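Local coordinates for ribosome-inactivating protein 3 (Zea mays, PDB 2PQG) that belongs to the ribosome-inactivating proteins of plants, a family of mixed alpha and beta fold in which helices pack round a mixed beta sheet, at residues W84-D90 against P100-G106; K1-P7 against W51-K57; K225-E229 against V259-T263. All coordinates share one frame; numbering follows the deposited sequence.

Contact 1: W84-D90 against P100-G106; sequences WWEFGKD and PRWLGFG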
loop_
_atom_site.group_PDB
_atom_site.type_symbol
_atom_site.label_atom_id
_atom_site.label_comp_id
_atom_site.label_asym_id
_atom_site.label_seq_id
_atom_site.Cartn_x
_atom_site.Cartn_y
_atom_site.Cartn_z
ATOM N N TRP A 84 7.053 8.210 -14.645
ATOM C CA TRP A 84 5.946 7.617 -13.898
ATOM C C TRP A 84 5.788 6.160 -14.261
ATOM O O TRP A 84 5.746 5.801 -15.435
ATOM C CB TRP A 84 4.628 8.338 -14.177
ATOM C CG TRP A 84 4.472 9.618 -13.416
ATOM C CD1 TRP A 84 4.708 10.879 -13.880
ATOM C CD2 TRP A 84 4.056 9.761 -12.050
ATOM N NE1 TRP A 84 4.465 11.799 -12.890
ATOM C CE2 TRP A 84 4.063 11.143 -11.758
ATOM C CE3 TRP A 84 3.679 8.858 -11.049
ATOM C CZ2 TRP A 84 3.710 11.645 -10.500
ATOM C CZ3 TRP A 84 3.329 9.356 -9.799
ATOM C CH2 TRP A 84 3.345 10.740 -9.536
ATOM N N TRP A 85 5.704 5.325 -13.236
ATOM C CA TRP A 85 5.546 3.893 -13.412
ATOM C C TRP A 85 4.203 3.497 -12.849
ATOM O O TRP A 85 3.956 3.652 -11.653
ATOM C CB TRP A 85 6.648 3.162 -12.672
ATOM C CG TRP A 85 7.970 3.346 -13.294
ATOM C CD1 TRP A 85 8.930 4.278 -12.972
ATOM C CD2 TRP A 85 8.490 2.590 -14.378
ATOM N NE1 TRP A 85 10.027 4.129 -13.789
ATOM C CE2 TRP A 85 9.792 3.087 -14.650
ATOM C CE3 TRP A 85 8.005 1.507 -15.122
ATOM C CZ2 TRP A 85 10.589 2.567 -15.677
ATOM C CZ3 TRP A 85 8.802 0.990 -16.143
ATOM C CH2 TRP A 85 10.089 1.508 -16.395
ATOM N N GLU A 86 3.342 2.971 -13.711
ATOM C CA GLU A 86 1.996 2.591 -13.303
ATOM C C GLU A 86 1.673 1.098 -13.287
ATOM O O GLU A 86 2.134 0.325 -14.133
ATOM C CB GLU A 86 0.999 3.307 -14.206
ATOM C CG GLU A 86 -0.409 3.339 -13.673
ATOM C CD GLU A 86 -1.363 4.015 -14.631
ATOM O OE1 GLU A 86 -0.883 4.757 -15.517
ATOM O OE2 GLU A 86 -2.589 3.815 -14.490
ATOM N N PHE A 87 0.865 0.705 -12.310
ATOM C CA PHE A 87 0.435 -0.682 -12.167
ATOM C C PHE A 87 -0.409 -1.054 -13.379
ATOM O O PHE A 87 -1.400 -0.386 -13.684
ATOM C CB PHE A 87 -0.395 -0.848 -10.891
ATOM C CG PHE A 87 0.421 -1.102 -9.658
ATOM C CD1 PHE A 87 0.191 -0.371 -8.502
ATOM C CD2 PHE A 87 1.390 -2.098 -9.641
ATOM C CE1 PHE A 87 0.903 -0.630 -7.341
ATOM C CE2 PHE A 87 2.105 -2.366 -8.488
ATOM C CZ PHE A 87 1.864 -1.628 -7.333
ATOM N N GLY A 88 -0.012 -2.116 -14.069
ATOM C CA GLY A 88 -0.741 -2.542 -15.244
ATOM C C GLY A 88 0.202 -3.128 -16.269
ATOM O O GLY A 88 1.377 -3.348 -15.979
ATOM N N LYS A 89 -0.311 -3.383 -17.470
ATOM C CA LYS A 89 0.479 -3.958 -18.560
ATOM C C LYS A 89 -0.060 -3.425 -19.890
ATOM O O LYS A 89 -1.183 -2.910 -19.936
ATOM C CB LYS A 89 0.379 -5.496 -18.523
ATOM C CG LYS A 89 -1.040 -6.041 -18.714
ATOM C CD LYS A 89 -1.148 -7.540 -18.420
ATOM C CE LYS A 89 -2.470 -8.129 -18.949
ATOM N NZ LYS A 89 -3.701 -7.432 -18.458
ATOM N N ASP A 90 0.733 -3.535 -20.960
ATOM C CA ASP A 90 0.304 -3.062 -22.280
ATOM C C ASP A 90 -1.114 -3.553 -22.549
ATOM O O ASP A 90 -1.431 -4.710 -22.290
ATOM C CB ASP A 90 1.218 -3.593 -23.388
ATOM C CG ASP A 90 2.644 -3.095 -23.269
ATOM O OD1 ASP A 90 3.455 -3.410 -24.171
ATOM O OD2 ASP A 90 2.958 -2.396 -22.282
ATOM N N PRO A 100 3.253 7.940 -18.690
ATOM C CA PRO A 100 3.514 6.837 -17.764
ATOM C C PRO A 100 3.915 5.529 -18.438
ATOM O O PRO A 100 3.466 5.218 -19.543
ATOM C CB PRO A 100 2.203 6.722 -16.993
ATOM C CG PRO A 100 1.190 7.090 -18.013
ATOM C CD PRO A 100 1.818 8.267 -18.731
ATOM N N ARG A 101 4.777 4.779 -17.761
ATOM C CA ARG A 101 5.242 3.492 -18.258
ATOM C C ARG A 101 4.554 2.380 -17.476
ATOM O O ARG A 101 4.306 2.519 -16.270
ATOM C CB ARG A 101 6.755 3.372 -18.095
ATOM C CG ARG A 101 7.519 4.152 -19.109
ATOM C CD ARG A 101 9.008 4.112 -18.845
ATOM N NE ARG A 101 9.757 4.225 -20.092
ATOM C CZ ARG A 101 9.834 3.256 -21.001
ATOM N NH1 ARG A 101 10.533 3.443 -22.111
ATOM N NH2 ARG A 101 9.226 2.090 -20.794
ATOM N N TRP A 102 4.238 1.289 -18.168
ATOM C CA TRP A 102 3.602 0.140 -17.538
ATOM C C TRP A 102 4.657 -0.702 -16.815
ATOM O O TRP A 102 5.700 -1.019 -17.388
ATOM C CB TRP A 102 2.902 -0.725 -18.593
ATOM C CG TRP A 102 1.598 -0.174 -19.122
ATOM C CD1 TRP A 102 1.268 0.046 -20.439
ATOM C CD2 TRP A 102 0.433 0.168 -18.356
ATOM N NE1 TRP A 102 -0.022 0.509 -20.533
ATOM C CE2 TRP A 102 -0.555 0.607 -19.274
ATOM C CE3 TRP A 102 0.136 0.177 -16.985
ATOM C CZ2 TRP A 102 -1.834 1.017 -18.864
ATOM C CZ3 TRP A 102 -1.143 0.589 -16.575
ATOM C CH2 TRP A 102 -2.103 1.016 -17.515
ATOM N N LEU A 103 4.388 -1.051 -15.559
ATOM C CA LEU A 103 5.310 -1.873 -14.788
ATOM C C LEU A 103 5.287 -3.300 -15.349
ATOM O O LEU A 103 6.257 -4.047 -15.223
ATOM C CB LEU A 103 4.919 -1.866 -13.300
ATOM C CG LEU A 103 5.430 -0.679 -12.455
ATOM C CD1 LEU A 103 4.769 -0.629 -11.068
ATOM C CD2 LEU A 103 6.942 -0.803 -12.312
ATOM N N GLY A 104 4.183 -3.666 -15.993
ATOM C CA GLY A 104 4.075 -5.000 -16.559
ATOM C C GLY A 104 3.283 -5.950 -15.676
ATOM O O GLY A 104 2.849 -7.012 -16.121
ATOM N N PHE A 105 3.102 -5.569 -14.416
ATOM C CA PHE A 105 2.349 -6.382 -13.473
ATOM C C PHE A 105 1.347 -5.484 -12.757
ATOM O O PHE A 105 1.479 -4.260 -12.798
ATOM C CB PHE A 105 3.303 -7.059 -12.480
ATOM C CG PHE A 105 4.300 -6.128 -11.851
ATOM C CD1 PHE A 105 4.041 -5.540 -10.621
ATOM C CD2 PHE A 105 5.508 -5.854 -12.482
ATOM C CE1 PHE A 105 4.971 -4.697 -10.022
ATOM C CE2 PHE A 105 6.451 -5.009 -11.895
ATOM C CZ PHE A 105 6.182 -4.430 -10.663
ATOM N N GLY A 106 0.340 -6.079 -12.124
ATOM C CA GLY A 106 -0.664 -5.284 -11.436
ATOM C C GLY A 106 -0.364 -5.038 -9.967
ATOM O O GLY A 106 0.627 -5.534 -9.432
#

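Contact 2: K1-P7 against W51-K57; sequences KFTEIFP and WLYTELK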
loop_
_atom_site.group_PDB
_atom_site.type_symbol
_atom_site.label_atom_id
_atom_site.label_comp_id
_atom_site.label_asym_id
_atom_site.label_seq_id
_atom_site.Cartn_x
_atom_site.Cartn_y
_atom_site.Cartn_z
ATOM N N LYS A 1 -3.241 15.380 -6.081
ATOM C CA LYS A 1 -4.044 16.624 -5.891
ATOM C C LYS A 1 -3.572 17.360 -4.638
ATOM O O LYS A 1 -3.659 18.589 -4.575
ATOM C CB LYS A 1 -5.527 16.268 -5.788
ATOM C CG LYS A 1 -6.089 15.614 -7.054
ATOM C CD LYS A 1 -6.512 16.646 -8.082
ATOM C CE LYS A 1 -7.386 17.721 -7.436
ATOM N NZ LYS A 1 -8.766 17.745 -7.990
ATOM N N PHE A 2 -3.100 16.614 -3.634
ATOM C CA PHE A 2 -2.532 17.220 -2.428
ATOM C C PHE A 2 -1.380 16.341 -1.964
ATOM O O PHE A 2 -1.456 15.107 -1.948
ATOM C CB PHE A 2 -3.580 17.423 -1.321
ATOM C CG PHE A 2 -4.131 16.174 -0.783
ATOM C CD1 PHE A 2 -5.180 15.527 -1.425
ATOM C CD2 PHE A 2 -3.615 15.638 0.387
ATOM C CE1 PHE A 2 -5.712 14.353 -0.901
ATOM C CE2 PHE A 2 -4.138 14.469 0.919
ATOM C CZ PHE A 2 -5.191 13.824 0.273
ATOM N N THR A 3 -0.296 16.993 -1.555
ATOM C CA THR A 3 0.957 16.301 -1.269
ATOM C C THR A 3 1.149 16.038 0.224
ATOM O O THR A 3 0.692 16.813 1.065
ATOM C CB THR A 3 2.171 17.084 -1.802
ATOM O OG1 THR A 3 2.119 17.134 -3.234
ATOM C CG2 THR A 3 3.468 16.420 -1.369
ATOM N N GLU A 4 1.826 14.939 0.540
ATOM C CA GLU A 4 2.356 14.703 1.877
ATOM C C GLU A 4 3.845 14.377 1.668
ATOM O O GLU A 4 4.250 13.888 0.596
ATOM C CB GLU A 4 1.693 13.521 2.592
ATOM C CG GLU A 4 0.188 13.563 2.594
ATOM C CD GLU A 4 -0.380 14.747 3.346
ATOM O OE1 GLU A 4 0.202 15.129 4.381
ATOM O OE2 GLU A 4 -1.426 15.277 2.916
ATOM N N ILE A 5 4.664 14.671 2.676
ATOM C CA ILE A 5 6.100 14.415 2.608
ATOM C C ILE A 5 6.586 13.693 3.857
ATOM O O ILE A 5 6.314 14.131 4.976
ATOM C CB ILE A 5 6.906 15.720 2.457
ATOM C CG1 ILE A 5 6.545 16.407 1.135
ATOM C CG2 ILE A 5 8.400 15.416 2.503
ATOM C CD1 ILE A 5 7.175 17.776 0.970
ATOM N N PHE A 6 7.286 12.578 3.664
ATOM C CA PHE A 6 7.825 11.829 4.781
ATOM C C PHE A 6 9.350 11.636 4.637
ATOM O O PHE A 6 9.816 11.016 3.686
ATOM C CB PHE A 6 7.164 10.446 4.909
ATOM C CG PHE A 6 7.581 9.708 6.140
ATOM C CD1 PHE A 6 7.954 8.380 6.072
ATOM C CD2 PHE A 6 7.647 10.364 7.367
ATOM C CE1 PHE A 6 8.403 7.707 7.211
ATOM C CE2 PHE A 6 8.094 9.702 8.511
ATOM C CZ PHE A 6 8.472 8.369 8.433
ATOM N N PRO A 7 10.140 12.204 5.569
ATOM C CA PRO A 7 11.607 12.118 5.576
ATOM C C PRO A 7 11.984 10.763 6.155
ATOM O O PRO A 7 12.368 10.651 7.325
ATOM C CB PRO A 7 12.016 13.285 6.461
ATOM C CG PRO A 7 10.857 13.386 7.434
ATOM C CD PRO A 7 9.632 13.097 6.631
ATOM N N TRP A 51 -6.574 12.836 -5.775
ATOM C CA TRP A 51 -5.326 12.106 -5.593
ATOM C C TRP A 51 -4.507 12.516 -4.386
ATOM O O TRP A 51 -4.362 13.715 -4.104
ATOM C CB TRP A 51 -4.446 12.258 -6.825
ATOM C CG TRP A 51 -4.955 11.572 -8.063
ATOM C CD1 TRP A 51 -5.842 12.058 -8.969
ATOM C CD2 TRP A 51 -4.616 10.249 -8.502
ATOM N NE1 TRP A 51 -6.080 11.122 -9.951
ATOM C CE2 TRP A 51 -5.341 10.001 -9.685
ATOM C CE3 TRP A 51 -3.771 9.248 -8.003
ATOM C CZ2 TRP A 51 -5.251 8.795 -10.378
ATOM C CZ3 TRP A 51 -3.685 8.047 -8.696
ATOM C CH2 TRP A 51 -4.423 7.833 -9.871
ATOM N N LEU A 52 -4.014 11.520 -3.648
ATOM C CA LEU A 52 -3.121 11.785 -2.526
ATOM C C LEU A 52 -1.710 11.451 -3.049
ATOM O O LEU A 52 -1.451 10.354 -3.558
ATOM C CB LEU A 52 -3.411 10.907 -1.302
ATOM C CG LEU A 52 -2.236 10.732 -0.325
ATOM C CD1 LEU A 52 -1.747 12.080 0.177
ATOM C CD2 LEU A 52 -2.684 9.855 0.836
ATOM N N TYR A 53 -0.807 12.420 -2.957
ATOM C CA TYR A 53 0.580 12.251 -3.388
ATOM C C TYR A 53 1.496 12.260 -2.177
ATOM O O TYR A 53 1.588 13.263 -1.466
ATOM C CB TYR A 53 1.023 13.389 -4.296
ATOM C CG TYR A 53 0.671 13.200 -5.741
ATOM C CD1 TYR A 53 -0.626 12.876 -6.121
ATOM C CD2 TYR A 53 1.633 13.365 -6.737
ATOM C CE1 TYR A 53 -0.965 12.723 -7.464
ATOM C CE2 TYR A 53 1.307 13.214 -8.087
ATOM C CZ TYR A 53 0.005 12.892 -8.441
ATOM O OH TYR A 53 -0.331 12.734 -9.766
ATOM N N THR A 54 2.169 11.143 -1.929
ATOM C CA THR A 54 3.080 11.090 -0.808
ATOM C C THR A 54 4.496 10.966 -1.328
ATOM O O THR A 54 4.829 10.046 -2.069
ATOM C CB THR A 54 2.738 9.921 0.159
ATOM O OG1 THR A 54 2.815 8.666 -0.527
ATOM C CG2 THR A 54 1.335 10.095 0.702
ATOM N N GLU A 55 5.319 11.938 -0.957
ATOM C CA GLU A 55 6.711 11.946 -1.368
ATOM C C GLU A 55 7.582 11.366 -0.265
ATOM O O GLU A 55 7.691 11.950 0.814
ATOM C CB GLU A 55 7.192 13.365 -1.678
ATOM C CG GLU A 55 8.496 13.384 -2.464
ATOM C CD GLU A 55 9.225 14.710 -2.383
ATOM O OE1 GLU A 55 8.563 15.757 -2.532
ATOM O OE2 GLU A 55 10.461 14.706 -2.178
ATOM N N LEU A 56 8.184 10.210 -0.530
ATOM C CA LEU A 56 9.061 9.575 0.440
ATOM C C LEU A 56 10.513 9.908 0.090
ATOM O O LEU A 56 11.015 9.563 -0.985
ATOM C CB LEU A 56 8.863 8.061 0.425
ATOM C CG LEU A 56 7.414 7.588 0.545
ATOM C CD1 LEU A 56 7.370 6.058 0.469
ATOM C CD2 LEU A 56 6.819 8.073 1.849
ATOM N N LYS A 57 11.190 10.574 1.012
ATOM C CA LYS A 57 12.573 10.978 0.792
ATOM C C LYS A 57 13.551 10.338 1.751
ATOM O O LYS A 57 13.209 10.072 2.919
ATOM C CB LYS A 57 12.717 12.489 0.959
ATOM C CG LYS A 57 11.503 13.309 0.526
ATOM C CD LYS A 57 11.437 14.665 1.222
ATOM C CE LYS A 57 11.987 15.766 0.347
ATOM N NZ LYS A 57 13.101 16.492 1.008
#

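Contact 3: K225-E229 against V259-T263; sequences KAAFE and VKNQT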
loop_
_atom_site.group_PDB
_atom_site.type_symbol
_atom_site.label_atom_id
_atom_site.label_comp_id
_atom_site.label_asym_id
_atom_site.label_seq_id
_atom_site.Cartn_x
_atom_site.Cartn_y
_atom_site.Cartn_z
ATOM N N LYS A 225 -17.970 -3.121 4.009
ATOM C CA LYS A 225 -19.386 -3.418 3.785
ATOM C C LYS A 225 -20.062 -3.697 5.129
ATOM O O LYS A 225 -21.174 -3.233 5.386
ATOM C CB LYS A 225 -19.543 -4.621 2.852
ATOM C CG LYS A 225 -19.083 -4.341 1.425
ATOM C CD LYS A 225 -19.393 -5.477 0.444
ATOM C CE LYS A 225 -19.142 -5.001 -0.981
ATOM N NZ LYS A 225 -19.676 -5.922 -2.016
ATOM N N ALA A 226 -19.382 -4.452 5.988
ATOM C CA ALA A 226 -19.913 -4.755 7.308
ATOM C C ALA A 226 -20.067 -3.457 8.093
ATOM O O ALA A 226 -21.018 -3.297 8.859
ATOM C CB ALA A 226 -18.981 -5.709 8.053
ATOM N N ALA A 227 -19.130 -2.530 7.906
ATOM C CA ALA A 227 -19.189 -1.255 8.610
ATOM C C ALA A 227 -20.545 -0.619 8.346
ATOM O O ALA A 227 -21.192 -0.102 9.261
ATOM C CB ALA A 227 -18.074 -0.340 8.139
ATOM N N PHE A 228 -20.970 -0.675 7.087
ATOM C CA PHE A 228 -22.258 -0.116 6.683
ATOM C C PHE A 228 -23.439 -0.951 7.184
ATOM O O PHE A 228 -24.480 -0.403 7.555
ATOM C CB PHE A 228 -22.329 0.017 5.159
ATOM C CG PHE A 228 -21.699 1.280 4.629
ATOM C CD1 PHE A 228 -20.314 1.448 4.622
ATOM C CD2 PHE A 228 -22.500 2.309 4.141
ATOM C CE1 PHE A 228 -19.741 2.625 4.143
ATOM C CE2 PHE A 228 -21.936 3.489 3.662
ATOM C CZ PHE A 228 -20.555 3.646 3.659
ATOM N N GLU A 229 -23.279 -2.273 7.194
ATOM C CA GLU A 229 -24.339 -3.149 7.679
ATOM C C GLU A 229 -24.576 -2.927 9.172
ATOM O O GLU A 229 -25.713 -2.985 9.638
ATOM C CB GLU A 229 -23.987 -4.619 7.444
ATOM C CG GLU A 229 -24.959 -5.575 8.131
ATOM C CD GLU A 229 -24.698 -7.038 7.823
ATOM O OE1 GLU A 229 -25.318 -7.895 8.494
ATOM O OE2 GLU A 229 -23.885 -7.334 6.915
ATOM N N VAL A 259 -13.141 3.528 6.111
ATOM C CA VAL A 259 -13.901 2.560 5.336
ATOM C C VAL A 259 -14.231 2.998 3.929
ATOM O O VAL A 259 -14.399 4.182 3.637
ATOM C CB VAL A 259 -15.221 2.173 6.024
ATOM C CG1 VAL A 259 -14.930 1.554 7.369
ATOM C CG2 VAL A 259 -16.121 3.382 6.151
ATOM N N LYS A 260 -14.327 1.996 3.066
ATOM C CA LYS A 260 -14.648 2.171 1.665
ATOM C C LYS A 260 -16.133 2.522 1.519
ATOM O O LYS A 260 -17.011 1.804 2.023
ATOM C CB LYS A 260 -14.326 0.874 0.942
ATOM C CG LYS A 260 -14.398 0.937 -0.553
ATOM C CD LYS A 260 -13.683 -0.275 -1.109
ATOM C CE LYS A 260 -13.754 -0.334 -2.613
ATOM N NZ LYS A 260 -14.746 0.640 -3.129
ATOM N N ASN A 261 -16.393 3.637 0.841
ATOM C CA ASN A 261 -17.748 4.120 0.623
ATOM C C ASN A 261 -18.584 3.146 -0.187
ATOM O O ASN A 261 -18.243 2.824 -1.330
ATOM C CB ASN A 261 -17.728 5.456 -0.118
ATOM C CG ASN A 261 -18.997 6.276 0.108
ATOM O OD1 ASN A 261 -20.101 5.732 0.259
ATOM N ND2 ASN A 261 -18.842 7.597 0.117
ATOM N N GLN A 262 -19.684 2.687 0.407
ATOM C CA GLN A 262 -20.588 1.777 -0.277
ATOM C C GLN A 262 -21.520 2.581 -1.187
ATOM O O GLN A 262 -22.012 2.070 -2.197
ATOM C CB GLN A 262 -21.396 0.967 0.732
ATOM C CG GLN A 262 -20.618 -0.180 1.339
ATOM C CD GLN A 262 -19.370 -0.543 0.549
ATOM O OE1 GLN A 262 -18.265 -0.126 0.898
ATOM N NE2 GLN A 262 -19.540 -1.315 -0.521
ATOM N N THR A 263 -21.763 3.840 -0.831
ATOM C CA THR A 263 -22.620 4.716 -1.637
ATOM C C THR A 263 -21.720 5.450 -2.638
ATOM O O THR A 263 -21.891 5.212 -3.861
ATOM C CB THR A 263 -23.345 5.774 -0.768
#

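Contact 1: W84-D90 against P100-G106
Trp85 and Arg101 each set CG anti to their own carbonyl carbon (chi1 -70° and -76°), and this shared choice sends the two side chains out alongside one another from adjacent parallel strands. Arg101 CB settles over one face of the indole as a CH-pi contact, 3.7 Å from Trp85 CZ3, and Arg101 CD, carried farther out on an extended chain, lies 3.7 Å from Trp85 CH2. Leu103 crosses the same tryptophan at about a right angle, bringing CD2 to 3.8 Å from Trp85 CE3.

The other face of the ribbon carries Glu86 and Trp102, again side by side. Here the indole is wrapped by main chain: Phe87 O meets its rim near the ring plane, 3.1 Å from Trp102 CZ3, while Lys89 O stands above the ring toward its margin. Between them Gly88 passes with CA 3.3 Å from Trp102 CE3, a tight fit made by a residue with no side chain and a positive phi.

The backbones follow the alternating pattern of a parallel pair. Arg101 N donates to Trp84 O (2.7 Å), Glu86 N to Arg101 O (2.8 Å), and Leu103 N to Glu86 O (3.0 Å). Past the strands, Gly88 N reaches Phe105 O from above the carbonyl plane, and Gly104 N gives Gly88 O a weak bond.

The Glu86 carboxylate is gripped by two backbone amides of the connecting loop, Leu95 N and Leu96 N, while His94 stacks on Trp102. Strand 101-102 is one of the two outermost strands of the sheet; strand 84-86 separates it from antiparallel strand 74-78, and helix 171-189 packs against Phe87 and Leu103 through Leu177.

Contact 2: K1-P7 against W51-K57
Phe2 and Leu52 meet near the start of a parallel ladder in which strand 2-7, at the border of the mixed sheet, pairs with strand 51-57; with helix 15-27 between them in sequence, the two form a beta-alpha-beta crossover. The strands run at 23° to each other, and amides and carbonyls alternate down the pair, from Tyr53 N to Phe2 O (2.9 Å) through Glu4 N to Tyr53 O (2.6 Å) as far as Lys57 N to Phe6 O (3.0 Å).

The face bearing Phe2, Glu4, Phe6, Leu52, Thr54 and Leu56 is the close-packed one. Phe2 places CG between its backbone N and carbonyl carbon (chi1 65°), which folds the ring back across the neighbouring strand until Leu52 CA sits over its face as a CH-pi contact. Leu52 CD1 touches two partners that lie roughly at a right angle about it, 3.5 Å from Phe2 CE2 and 3.4 Å from Glu4 CG. Helix 15-27 covers this side: Val22 touches both Glu4 and Leu52, and Phe18 stacks on Phe6. Glu4 OE2 lies close to Asp25 OD1, a pairing of acids that might raise the affinity of one of them for a proton.

The opposite face, with the exposed Thr3 and Ile5, is looser. Ile5 and Glu55 merely run alongside each other, although Ile5 CG2 does reach Lys57 CD at 3.4 Å.

At the N terminus, Trp51 O accepts two donors: Phe2 N arrives nearly along its C=O direction, whereas Lys1 N, 2.8 Å from Trp51 O, comes from above the carbonyl plane.

Contact 3: K225-E229 against V259-T263
Phe228 and Gln262 make the main contact between helix 220-232 and the C-terminal tail, and it is of the CH-pi kind. Gln262 CB stands over the centre of the phenyl ring, 3.7 Å above its plane, and Gln262 CG follows along the same face, 3.7 Å from Phe228 CD1. Phe228 sets its CG anti to the carbonyl carbon (chi1 -84°), which carries the ring off the helix and under the aliphatic part of the glutamine.

Two main-chain atoms also come close to this ring. Gln262 N comes to 3.5 Å from Phe228 CZ, and Lys260 O to 3.6 Å from Phe228 CE1.

Purely apolar packing is slight. Ala227 CB meets Val259 CG1 at 3.8 Å, three residues before the glutamine, and Val259 CG2 approaches Phe228 CE1 more loosely at 4.2 Å. On the solvent side the aliphatic chain of Lys225 crosses Gln262 at about a right angle.

No hydrogen bond joins the two segments; the polar links are local or lead elsewhere. Thr263 N gives a weak bond to Asn261 OD1 (2.7 Å), while Asn261 ND2 donates to Leu41 O.

In the fold this is a surface contact. The tail after helix 249-252 lies across helix 220-232, tied to it by a hydrogen bond between Lys260 N and Ser224 OG, with Val259 bonded through its backbone to Pro39 and Leu41 in the loop before strand 51-57.

Overall arrangement
Read from the N terminus, contact 2 comes first: strand 2-7 and strand 51-57 close a long loop that includes helix 15-27. The chain then builds the sheet outward, and contact 1 closes a short helix-free loop between 84-90 and 100-106 at its far border. The two contacts therefore stand at opposite margins of one sheet, their centres about 20 Å apart, yet they touch where Trp84 CH2 lies 3.5 Å from Tyr53 CE2. Contact 3 comes last and ties the C-terminal tail to helix 220-232, about 13 Å from contact 2 at the nearest atoms. The three closures succeed one another; none nests or crosses.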